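Local coordinates for protein 6-phospho-alpha-glucosidase (Merdibacter massiliensis, PDB 6VC6) that hydrolyses 6-phospho-alpha-glucosides, releasing glucose 6-phosphate, probably with the help of bound NAD and manganese as in other family 4 glycosidases, at residues A[116-124]-A[429-440]; A[349-357]-A[384-392]. All blocks are in the same frame, centred on the assembly; numbering follows the deposited sequence.

Contact 1 of 2, residues A[116-124]-A[429-440]. With NAD (nicotinamide-adenine-dinucleotide), chain G.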
loop_
_atom_site.group_PDB
_atom_site.type_symbol
_atom_site.label_atom_id
_atom_site.label_comp_id
_atom_site.label_asym_id
_atom_site.label_seq_id
_atom_site.Cartn_x
_atom_site.Cartn_y
_atom_site.Cartn_z
HETATM N N MSE A 116 -3.817 -0.986 -12.798
HETATM C CA MSE A 116 -4.779 -2.044 -13.078
HETATM C C MSE A 116 -4.085 -3.273 -13.657
HETATM O O MSE A 116 -4.518 -4.403 -13.432
HETATM C CB MSE A 116 -5.865 -1.538 -14.025
HETATM C CG MSE A 116 -6.841 -0.576 -13.360
HETATM SE SE MSE A 116 -8.286 0.003 -14.531
HETATM C CE MSE A 116 -7.306 1.321 -15.579
ATOM N N ALA A 117 -3.006 -3.046 -14.408
ATOM C CA ALA A 117 -2.184 -4.161 -14.867
ATOM C C ALA A 117 -1.504 -4.847 -13.691
ATOM O O ALA A 117 -1.503 -6.079 -13.589
ATOM C CB ALA A 117 -1.150 -3.670 -15.877
ATOM N N TYR A 118 -0.907 -4.056 -12.796
ATOM C CA TYR A 118 -0.386 -4.598 -11.549
ATOM C C TYR A 118 -1.493 -5.242 -10.723
ATOM O O TYR A 118 -1.259 -6.249 -10.045
ATOM C CB TYR A 118 0.309 -3.486 -10.759
ATOM C CG TYR A 118 1.009 -3.927 -9.491
ATOM C CD1 TYR A 118 1.520 -5.213 -9.360
ATOM C CD2 TYR A 118 1.167 -3.049 -8.426
ATOM C CE1 TYR A 118 2.160 -5.612 -8.200
ATOM C CE2 TYR A 118 1.806 -3.439 -7.265
ATOM C CZ TYR A 118 2.301 -4.720 -7.156
ATOM O OH TYR A 118 2.936 -5.110 -5.999
ATOM N N GLY A 119 -2.707 -4.688 -10.781
ATOM C CA GLY A 119 -3.808 -5.258 -10.023
ATOM C C GLY A 119 -4.188 -6.649 -10.491
ATOM O O GLY A 119 -4.473 -7.531 -9.676
ATOM N N LEU A 120 -4.195 -6.867 -11.808
ATOM C CA LEU A 120 -4.544 -8.183 -12.333
ATOM C C LEU A 120 -3.496 -9.223 -11.954
ATOM O O LEU A 120 -3.836 -10.376 -11.663
ATOM C CB LEU A 120 -4.717 -8.116 -13.849
ATOM C CG LEU A 120 -6.047 -7.535 -14.337
ATOM C CD1 LEU A 120 -6.171 -7.657 -15.848
ATOM C CD2 LEU A 120 -7.217 -8.214 -13.640
ATOM N N ARG A 121 -2.219 -8.835 -11.949
ATOM C CA ARG A 121 -1.175 -9.746 -11.489
ATOM C C ARG A 121 -1.327 -10.048 -10.004
ATOM O O ARG A 121 -1.133 -11.190 -9.572
ATOM C CB ARG A 121 0.206 -9.153 -11.770
ATOM C CG ARG A 121 0.583 -9.099 -13.238
ATOM C CD ARG A 121 2.080 -8.882 -13.413
ATOM N NE ARG A 121 2.546 -7.671 -12.741
ATOM C CZ ARG A 121 2.447 -6.447 -13.250
ATOM N NH1 ARG A 121 1.893 -6.262 -14.441
ATOM N NH2 ARG A 121 2.902 -5.404 -12.567
ATOM N N SER A 122 -1.678 -9.034 -9.209
ATOM C CA SER A 122 -1.803 -9.234 -7.770
ATOM C C SER A 122 -3.020 -10.086 -7.430
ATOM O O SER A 122 -2.968 -10.899 -6.501
ATOM C CB SER A 122 -1.870 -7.884 -7.058
ATOM O OG SER A 122 -0.637 -7.195 -7.164
ATOM N N CYS A 123 -4.120 -9.916 -8.170
ATOM C CA CYS A 123 -5.307 -10.733 -7.928
ATOM C C CYS A 123 -4.988 -12.219 -8.038
ATOM O O CYS A 123 -5.425 -13.020 -7.203
ATOM C CB CYS A 123 -6.417 -10.360 -8.911
ATOM S SG CYS A 123 -7.233 -8.788 -8.578
ATOM N N VAL A 124 -4.221 -12.601 -9.060
ATOM C CA VAL A 124 -3.886 -14.007 -9.263
ATOM C C VAL A 124 -2.997 -14.514 -8.134
ATOM O O VAL A 124 -3.253 -15.571 -7.546
ATOM C CB VAL A 124 -3.219 -14.201 -10.637
ATOM C CG1 VAL A 124 -2.666 -15.612 -10.769
ATOM C CG2 VAL A 124 -4.207 -13.899 -11.754
HETATM N N MSE A 429 -0.994 -4.593 -22.844
HETATM C CA MSE A 429 -0.784 -5.173 -21.521
HETATM C C MSE A 429 -0.946 -6.689 -21.549
HETATM O O MSE A 429 -0.209 -7.413 -20.879
HETATM C CB MSE A 429 -1.759 -4.565 -20.509
HETATM C CG MSE A 429 -1.664 -3.055 -20.367
HETATM SE SE MSE A 429 -0.396 -2.462 -19.020
HETATM C CE MSE A 429 1.216 -2.488 -20.097
ATOM N N ILE A 430 -1.923 -7.158 -22.329
ATOM C CA ILE A 430 -2.191 -8.592 -22.422
ATOM C C ILE A 430 -0.963 -9.334 -22.934
ATOM O O ILE A 430 -0.658 -10.447 -22.486
ATOM C CB ILE A 430 -3.422 -8.843 -23.315
ATOM C CG1 ILE A 430 -4.703 -8.412 -22.598
ATOM C CG2 ILE A 430 -3.512 -10.310 -23.723
ATOM C CD1 ILE A 430 -5.942 -8.501 -23.461
ATOM N N GLU A 431 -0.225 -8.721 -23.863
ATOM C CA GLU A 431 0.916 -9.395 -24.472
ATOM C C GLU A 431 2.065 -9.552 -23.481
ATOM O O GLU A 431 2.622 -10.645 -23.331
ATOM C CB GLU A 431 1.372 -8.626 -25.713
ATOM C CG GLU A 431 1.987 -9.492 -26.803
ATOM C CD GLU A 431 0.973 -10.390 -27.488
ATOM O OE1 GLU A 431 1.394 -11.378 -28.127
ATOM O OE2 GLU A 431 -0.242 -10.117 -27.385
ATOM N N VAL A 432 2.437 -8.469 -22.794
ATOM C CA VAL A 432 3.574 -8.529 -21.882
ATOM C C VAL A 432 3.236 -9.267 -20.592
ATOM O O VAL A 432 4.139 -9.790 -19.931
ATOM C CB VAL A 432 4.093 -7.114 -21.567
ATOM C CG1 VAL A 432 4.922 -6.582 -22.728
ATOM C CG2 VAL A 432 2.938 -6.178 -21.253
ATOM N N ASN A 433 1.958 -9.321 -20.213
ATOM C CA ASN A 433 1.514 -10.032 -19.019
ATOM C C ASN A 433 1.009 -11.435 -19.340
ATOM O O ASN A 433 0.064 -11.911 -18.701
ATOM C CB ASN A 433 0.423 -9.237 -18.302
ATOM C CG ASN A 433 0.965 -8.028 -17.568
ATOM O OD1 ASN A 433 1.397 -8.129 -16.422
ATOM N ND2 ASN A 433 0.932 -6.874 -18.223
ATOM N N LYS A 434 1.636 -12.111 -20.306
ATOM C CA LYS A 434 1.053 -13.323 -20.880
ATOM C C LYS A 434 0.833 -14.404 -19.829
ATOM O O LYS A 434 -0.251 -14.991 -19.745
ATOM C CB LYS A 434 1.942 -13.849 -22.006
ATOM C CG LYS A 434 1.215 -14.772 -22.968
ATOM C CD LYS A 434 0.751 -14.016 -24.197
ATOM C CE LYS A 434 1.798 -14.096 -25.290
ATOM N NZ LYS A 434 1.736 -12.929 -26.198
ATOM N N GLY A 435 1.851 -14.689 -19.022
ATOM C CA GLY A 435 1.743 -15.772 -18.064
ATOM C C GLY A 435 1.468 -15.331 -16.641
ATOM O O GLY A 435 1.687 -16.098 -15.699
HETATM N N MSE A 436 0.980 -14.107 -16.468
HETATM C CA MSE A 436 0.784 -13.555 -15.131
HETATM C C MSE A 436 -0.633 -13.030 -14.909
HETATM O O MSE A 436 -1.030 -12.751 -13.777
HETATM C CB MSE A 436 1.796 -12.438 -14.873
HETATM C CG MSE A 436 3.239 -12.913 -14.827
HETATM SE SE MSE A 436 4.513 -11.494 -15.232
HETATM C CE MSE A 436 4.310 -11.447 -17.166
ATOM N N TRP A 437 -1.383 -12.892 -15.987
ATOM C CA TRP A 437 -2.756 -12.417 -15.951
ATOM C C TRP A 437 -3.726 -13.585 -16.028
ATOM O O TRP A 437 -3.361 -14.684 -16.451
ATOM C CB TRP A 437 -3.021 -11.466 -17.124
ATOM C CG TRP A 437 -2.744 -10.025 -16.840
ATOM C CD1 TRP A 437 -1.962 -9.517 -15.844
ATOM C CD2 TRP A 437 -3.251 -8.901 -17.567
ATOM N NE1 TRP A 437 -1.950 -8.144 -15.908
ATOM C CE2 TRP A 437 -2.734 -7.741 -16.957
ATOM C CE3 TRP A 437 -4.093 -8.762 -18.675
ATOM C CZ2 TRP A 437 -3.031 -6.462 -17.418
ATOM C CZ3 TRP A 437 -4.386 -7.491 -19.131
ATOM C CH2 TRP A 437 -3.859 -6.358 -18.502
ATOM N N PRO A 438 -4.978 -13.387 -15.622
ATOM C CA PRO A 438 -6.020 -14.344 -15.996
ATOM C C PRO A 438 -6.321 -14.226 -17.481
ATOM O O PRO A 438 -6.040 -13.210 -18.120
ATOM C CB PRO A 438 -7.221 -13.919 -15.145
ATOM C CG PRO A 438 -7.003 -12.461 -14.913
ATOM C CD PRO A 438 -5.510 -12.293 -14.789
ATOM N N GLU A 439 -6.884 -15.294 -18.037
ATOM C CA GLU A 439 -7.291 -15.257 -19.433
ATOM C C GLU A 439 -8.409 -14.239 -19.617
ATOM O O GLU A 439 -9.290 -14.101 -18.763
ATOM C CB GLU A 439 -7.750 -16.637 -19.900
ATOM C CG GLU A 439 -7.073 -17.122 -21.173
ATOM C CD GLU A 439 -7.721 -18.375 -21.730
ATOM O OE1 GLU A 439 -8.878 -18.295 -22.189
ATOM O OE2 GLU A 439 -7.081 -19.445 -21.704
ATOM N N LEU A 440 -8.362 -13.508 -20.726
ATOM C CA LEU A 440 -9.362 -12.494 -21.049
ATOM C C LEU A 440 -9.940 -12.832 -22.418
ATOM O O LEU A 440 -9.320 -12.555 -23.449
ATOM C CB LEU A 440 -8.755 -11.093 -21.026
ATOM C CG LEU A 440 -8.242 -10.590 -19.674
ATOM C CD1 LEU A 440 -7.741 -9.158 -19.789
ATOM C CD2 LEU A 440 -9.322 -10.700 -18.608
HETATM P PA NAD G . 10.276 -5.874 -4.476
HETATM O O1A NAD G . 11.579 -5.314 -3.959
HETATM O O2A NAD G . 10.191 -6.406 -5.887
HETATM O O5B NAD G . 9.788 -7.035 -3.476
HETATM C C5B NAD G . 8.780 -7.958 -3.876
HETATM C C4B NAD G . 9.127 -9.343 -3.357
HETATM O O4B NAD G . 7.961 -10.170 -3.361
HETATM C C3B NAD G . 10.159 -10.006 -4.255
HETATM O O3B NAD G . 11.245 -10.487 -3.460
HETATM C C2B NAD G . 9.440 -11.176 -4.890
HETATM O O2B NAD G . 10.304 -12.311 -4.981
HETATM C C1B NAD G . 8.289 -11.436 -3.935
HETATM N N9A NAD G . 7.122 -12.036 -4.627
HETATM C C8A NAD G . 6.622 -11.686 -5.827
HETATM N N7A NAD G . 5.552 -12.459 -6.151
HETATM C C5A NAD G . 5.360 -13.329 -5.142
HETATM C C6A NAD G . 4.411 -14.425 -4.833
HETATM N N6A NAD G . 3.419 -14.757 -5.694
HETATM N N1A NAD G . 4.567 -15.083 -3.663
HETATM C C2A NAD G . 5.547 -14.765 -2.795
HETATM N N3A NAD G . 6.442 -13.786 -3.011
HETATM C C4A NAD G . 6.402 -13.049 -4.145
HETATM O O3 NAD G . 9.113 -4.778 -4.281
HETATM P PN NAD G . 9.208 -3.595 -3.197
HETATM O O1N NAD G . 9.537 -2.311 -3.923
HETATM O O2N NAD G . 10.041 -4.046 -2.022
HETATM O O5D NAD G . 7.671 -3.529 -2.734
HETATM C C5D NAD G . 7.160 -4.484 -1.808
HETATM C C4D NAD G . 5.642 -4.390 -1.812
HETATM O O4D NAD G . 5.203 -3.519 -0.767
HETATM C C3D NAD G . 5.147 -3.799 -3.124
HETATM O O3D NAD G . 4.064 -4.593 -3.613
HETATM C C2D NAD G . 4.615 -2.434 -2.753
HETATM O O2D NAD G . 3.497 -2.075 -3.564
HETATM C C1D NAD G . 4.211 -2.645 -1.306
HETATM N N1N NAD G . 4.109 -1.391 -0.563
HETATM C C2N NAD G . 2.892 -1.033 -0.152
HETATM C C3N NAD G . 2.692 0.136 0.560
HETATM C C7N NAD G . 1.302 0.491 0.994
HETATM O O7N NAD G . 1.071 1.616 1.406
HETATM N N7N NAD G . 0.351 -0.438 0.905
HETATM C C4N NAD G . 3.783 0.941 0.860
HETATM C C5N NAD G . 5.043 0.550 0.417
HETATM C C6N NAD G . 5.183 -0.638 -0.295
#

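Contact 2 of 2, residues A[349-357]-A[384-392]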
loop_
_atom_site.group_PDB
_atom_site.type_symbol
_atom_site.label_atom_id
_atom_site.label_comp_id
_atom_site.label_asym_id
_atom_site.label_seq_id
_atom_site.Cartn_x
_atom_site.Cartn_y
_atom_site.Cartn_z
ATOM N N ALA A 349 -22.243 6.853 3.600
ATOM C CA ALA A 349 -23.673 6.570 3.543
ATOM C C ALA A 349 -24.219 6.556 2.119
ATOM O O ALA A 349 -25.145 5.790 1.828
ATOM C CB ALA A 349 -24.440 7.582 4.395
ATOM N N ASN A 350 -23.680 7.382 1.221
ATOM C CA ASN A 350 -24.203 7.474 -0.136
ATOM C C ASN A 350 -23.360 6.704 -1.149
ATOM O O ASN A 350 -23.408 7.009 -2.345
ATOM C CB ASN A 350 -24.342 8.938 -0.558
ATOM C CG ASN A 350 -23.096 9.751 -0.278
ATOM O OD1 ASN A 350 -22.173 9.288 0.392
ATOM N ND2 ASN A 350 -23.066 10.978 -0.786
HETATM N N MSE A 351 -22.595 5.715 -0.699
HETATM C CA MSE A 351 -21.912 4.800 -1.607
HETATM C C MSE A 351 -22.387 3.375 -1.336
HETATM O O MSE A 351 -22.951 3.098 -0.277
HETATM C CB MSE A 351 -20.392 4.909 -1.460
HETATM C CG MSE A 351 -19.782 6.042 -2.277
HETATM SE SE MSE A 351 -17.849 6.227 -2.064
HETATM C CE MSE A 351 -17.288 4.545 -2.874
ATOM N N GLN A 352 -22.163 2.477 -2.295
ATOM C CA GLN A 352 -22.708 1.130 -2.202
ATOM C C GLN A 352 -22.101 0.373 -1.023
ATOM O O GLN A 352 -21.006 0.682 -0.543
ATOM C CB GLN A 352 -22.469 0.362 -3.502
ATOM C CG GLN A 352 -21.018 0.299 -3.940
ATOM C CD GLN A 352 -20.874 0.036 -5.427
ATOM O OE1 GLN A 352 -20.792 0.966 -6.228
ATOM N NE2 GLN A 352 -20.847 -1.238 -5.802
ATOM N N ASP A 353 -22.838 -0.642 -0.562
ATOM C CA ASP A 353 -22.447 -1.368 0.643
ATOM C C ASP A 353 -21.137 -2.123 0.448
ATOM O O ASP A 353 -20.287 -2.146 1.346
ATOM C CB ASP A 353 -23.555 -2.340 1.054
ATOM C CG ASP A 353 -24.742 -1.642 1.690
ATOM O OD1 ASP A 353 -25.794 -2.296 1.855
ATOM O OD2 ASP A 353 -24.627 -0.445 2.025
ATOM N N ASP A 354 -20.955 -2.750 -0.715
ATOM C CA ASP A 354 -19.843 -3.665 -0.936
ATOM C C ASP A 354 -18.589 -2.972 -1.465
ATOM O O ASP A 354 -17.760 -3.624 -2.110
ATOM C CB ASP A 354 -20.265 -4.791 -1.886
ATOM C CG ASP A 354 -20.725 -4.279 -3.241
ATOM O OD1 ASP A 354 -20.696 -3.052 -3.471
ATOM O OD2 ASP A 354 -21.118 -5.114 -4.083
ATOM N N ALA A 355 -18.429 -1.679 -1.210
ATOM C CA ALA A 355 -17.227 -0.965 -1.612
ATOM C C ALA A 355 -16.168 -1.066 -0.522
ATOM O O ALA A 355 -16.464 -0.904 0.665
ATOM C CB ALA A 355 -17.536 0.504 -1.903
HETATM N N MSE A 356 -14.936 -1.349 -0.930
HETATM C CA MSE A 356 -13.812 -1.324 -0.005
HETATM C C MSE A 356 -13.286 0.103 0.094
HETATM O O MSE A 356 -12.759 0.647 -0.877
HETATM C CB MSE A 356 -12.706 -2.283 -0.454
HETATM C CG MSE A 356 -13.141 -3.740 -0.569
HETATM SE SE MSE A 356 -13.948 -4.460 1.063
HETATM C CE MSE A 356 -12.359 -4.570 2.184
ATOM N N VAL A 357 -13.444 0.713 1.267
ATOM C CA VAL A 357 -13.119 2.116 1.473
ATOM C C VAL A 357 -12.045 2.229 2.551
ATOM O O VAL A 357 -11.719 1.266 3.243
ATOM C CB VAL A 357 -14.359 2.950 1.846
ATOM C CG1 VAL A 357 -15.360 2.949 0.700
ATOM C CG2 VAL A 357 -14.997 2.412 3.115
ATOM N N LEU A 384 -15.201 9.246 -6.518
ATOM C CA LEU A 384 -14.955 7.944 -5.907
ATOM C C LEU A 384 -15.810 6.852 -6.540
ATOM O O LEU A 384 -15.350 5.717 -6.703
ATOM C CB LEU A 384 -15.202 8.018 -4.401
ATOM C CG LEU A 384 -14.218 8.889 -3.617
ATOM C CD1 LEU A 384 -14.394 8.682 -2.123
ATOM C CD2 LEU A 384 -12.784 8.598 -4.038
ATOM N N VAL A 385 -17.056 7.171 -6.898
ATOM C CA VAL A 385 -17.912 6.171 -7.532
ATOM C C VAL A 385 -17.363 5.789 -8.901
ATOM O O VAL A 385 -17.438 4.625 -9.312
ATOM C CB VAL A 385 -19.363 6.683 -7.613
ATOM C CG1 VAL A 385 -20.206 5.780 -8.500
ATOM C CG2 VAL A 385 -19.968 6.763 -6.219
ATOM N N GLN A 386 -16.787 6.755 -9.621
ATOM C CA GLN A 386 -16.145 6.439 -10.894
ATOM C C GLN A 386 -14.968 5.492 -10.695
ATOM O O GLN A 386 -14.788 4.541 -11.465
ATOM C CB GLN A 386 -15.687 7.722 -11.589
ATOM C CG GLN A 386 -14.822 7.480 -12.821
ATOM C CD GLN A 386 -14.245 8.759 -13.397
ATOM O OE1 GLN A 386 -14.197 9.791 -12.729
ATOM N NE2 GLN A 386 -13.804 8.696 -14.648
ATOM N N GLN A 387 -14.160 5.731 -9.660
ATOM C CA GLN A 387 -12.977 4.909 -9.442
ATOM C C GLN A 387 -13.352 3.528 -8.917
ATOM O O GLN A 387 -12.830 2.511 -9.391
ATOM C CB GLN A 387 -12.019 5.612 -8.480
ATOM C CG GLN A 387 -10.792 4.790 -8.115
ATOM C CD GLN A 387 -9.869 4.553 -9.297
ATOM O OE1 GLN A 387 -9.895 5.294 -10.281
ATOM N NE2 GLN A 387 -9.046 3.516 -9.204
ATOM N N VAL A 388 -14.256 3.469 -7.935
ATOM C CA VAL A 388 -14.626 2.180 -7.357
ATOM C C VAL A 388 -15.369 1.324 -8.376
ATOM O O VAL A 388 -15.332 0.088 -8.302
ATOM C CB VAL A 388 -15.447 2.380 -6.068
ATOM C CG1 VAL A 388 -16.883 2.770 -6.388
ATOM C CG2 VAL A 388 -15.406 1.123 -5.212
ATOM N N SER A 389 -16.041 1.949 -9.346
ATOM C CA SER A 389 -16.670 1.180 -10.413
ATOM C C SER A 389 -15.625 0.596 -11.352
ATOM O O SER A 389 -15.760 -0.546 -11.807
ATOM C CB SER A 389 -17.657 2.055 -11.185
ATOM O OG SER A 389 -18.644 2.596 -10.325
ATOM N N SER A 390 -14.575 1.365 -11.651
ATOM C CA SER A 390 -13.500 0.856 -12.496
ATOM C C SER A 390 -12.773 -0.300 -11.823
ATOM O O SER A 390 -12.418 -1.287 -12.479
ATOM C CB SER A 390 -12.524 1.983 -12.836
ATOM O OG SER A 390 -11.446 1.507 -13.620
ATOM N N GLU A 391 -12.546 -0.201 -10.511
ATOM C CA GLU A 391 -11.880 -1.282 -9.793
ATOM C C GLU A 391 -12.742 -2.537 -9.754
ATOM O O GLU A 391 -12.235 -3.649 -9.939
ATOM C CB GLU A 391 -11.526 -0.830 -8.376
ATOM C CG GLU A 391 -10.633 0.400 -8.316
ATOM C CD GLU A 391 -10.430 0.895 -6.897
ATOM O OE1 GLU A 391 -11.133 0.402 -5.990
ATOM O OE2 GLU A 391 -9.571 1.777 -6.687
ATOM N N LYS A 392 -14.046 -2.380 -9.519
ATOM C CA LYS A 392 -14.923 -3.544 -9.448
ATOM C C LYS A 392 -15.107 -4.194 -10.813
ATOM O O LYS A 392 -15.295 -5.413 -10.896
ATOM C CB LYS A 392 -16.274 -3.149 -8.854
ATOM C CG LYS A 392 -16.238 -2.935 -7.349
ATOM C CD LYS A 392 -17.547 -2.362 -6.836
ATOM C CE LYS A 392 -17.573 -2.335 -5.315
ATOM N NZ LYS A 392 -17.510 -3.706 -4.735
HETATM O O HOH W 1 -19.383 -5.248 -6.498
#

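Contact 1 of 2, residues A[116-124]-A[429-440]
Leu-120 sets its methyl CD1 squarely over the six-membered ring of Trp-437, 3.4 Å from the ring centroid and only 4° off the normal, a CH-pi contact on an indole that the same helix also grips at its edge. There Trp-437 NE1 donates to Ala-117 O at 3.1 Å. This carbonyl already receives Arg-121 N, so the indole is a second donor on a helical oxygen. Beside it, Ala-117 CB meets Trp-437 CZ2 at 3.7 Å and the selenium of Met-429 at 3.5 Å; a small side chain suits the place. The other indole face lies against Asn-433 CB. Arg-121 bends at chi3 (-57°), which brings NH1 to a lone pair of Asn-433 OD1 at 2.8 Å, guanidinium and amide nearly coplanar. The amide nitrogen of Asn-433 is tied too: ND2 donates to Met-429 O, fixing the amide's rotation where the helix ends. Asp-96 forms a salt bridge with Arg-121 NH2, and Arg-121 NE donates to Ala-87 O. A phenylalanine in place of Trp-437 has no indole N-H and would probably leave Ala-117 O without its second donor and Leu-120 CD1 without the six-membered half of the indole beneath it. The contact fastens the C-terminal tail to helix 113-136, whose Tyr-118 brings its OH beside the NAD ribose oxygen O3D; helix 89-102 flanks it near Ala-117 and Met-429, while helix 378-400 packs on Val-124 and Pro-438.

Contact 2 of 2, residues A[349-357]-A[384-392]
Met-351, a selenomethionine, lies across one face of helix 378-400 and forms the apolar half of this contact. Its CG passes Val-385 CG2, its selenium lies 4.0 Å from Leu-384 CB where the two side chains cross at about a right angle, and its methyl CE comes tip to tip with Val-388 CG1, also at 4.0 Å. The turn at chi3 (66°) in an otherwise extended chain carries the methyl to that valine. A long, flexible side chain suits a surface made of one leucine and two branched valines a helical turn apart. Ala-355 CB completes this apolar patch against Val-388 CG2, its small size letting the backbone come close.

Towards solvent the contact turns polar and hydrated, resting on a few bonds rather than on close packing. Lys-392 runs extended until chi4 (-64°), which turns NZ onto Asp-354 O, a short bond of 2.6 Å arriving from above the carbonyl plane; a long, charged chain suits it, its methylenes passing Gln-352 while the ammonium reaches the turn. Asp-354 OD1 adds a longer salt bridge to the same NZ at 3.5 Å, and a water links Asp-354 OD2 with NZ. Gln-352 NE2 donates to the syn lone pair of OD1 at 3.0 Å, bracing the type I turn from Gln-352 to Ala-355, and also lies 3.5 Å from Lys-392 CE. The ammonium has a further partner in Glu-154, on helix 149-159.

The turn leads into strand 356-364, which pairs with strand 336-343, while Leu-384 also packs on strand 201-209 and Met-356 on helix 149-159.

Overall arrangement
Both contacts are partly buried and lie at similar distances from the centre of the chain, with centres 22 Å apart, yet they join different elements. Contact 1 seals the C-terminal tail onto a helix that borders the NAD site; contact 2 docks the loop before strand 356-364, the last but one of the large sheet, on a helix. Helix 378-400 joins them: it supplies one side of contact 2, and its Tyr-398 packs on contact 1, while Met-116 SE lies 3.6 Å from Ser-390 OG. Contact 1 relies on an aromatic ring and buried, directed hydrogen bonds; contact 2 divides into an aliphatic patch and a hydrated charge network near the surface.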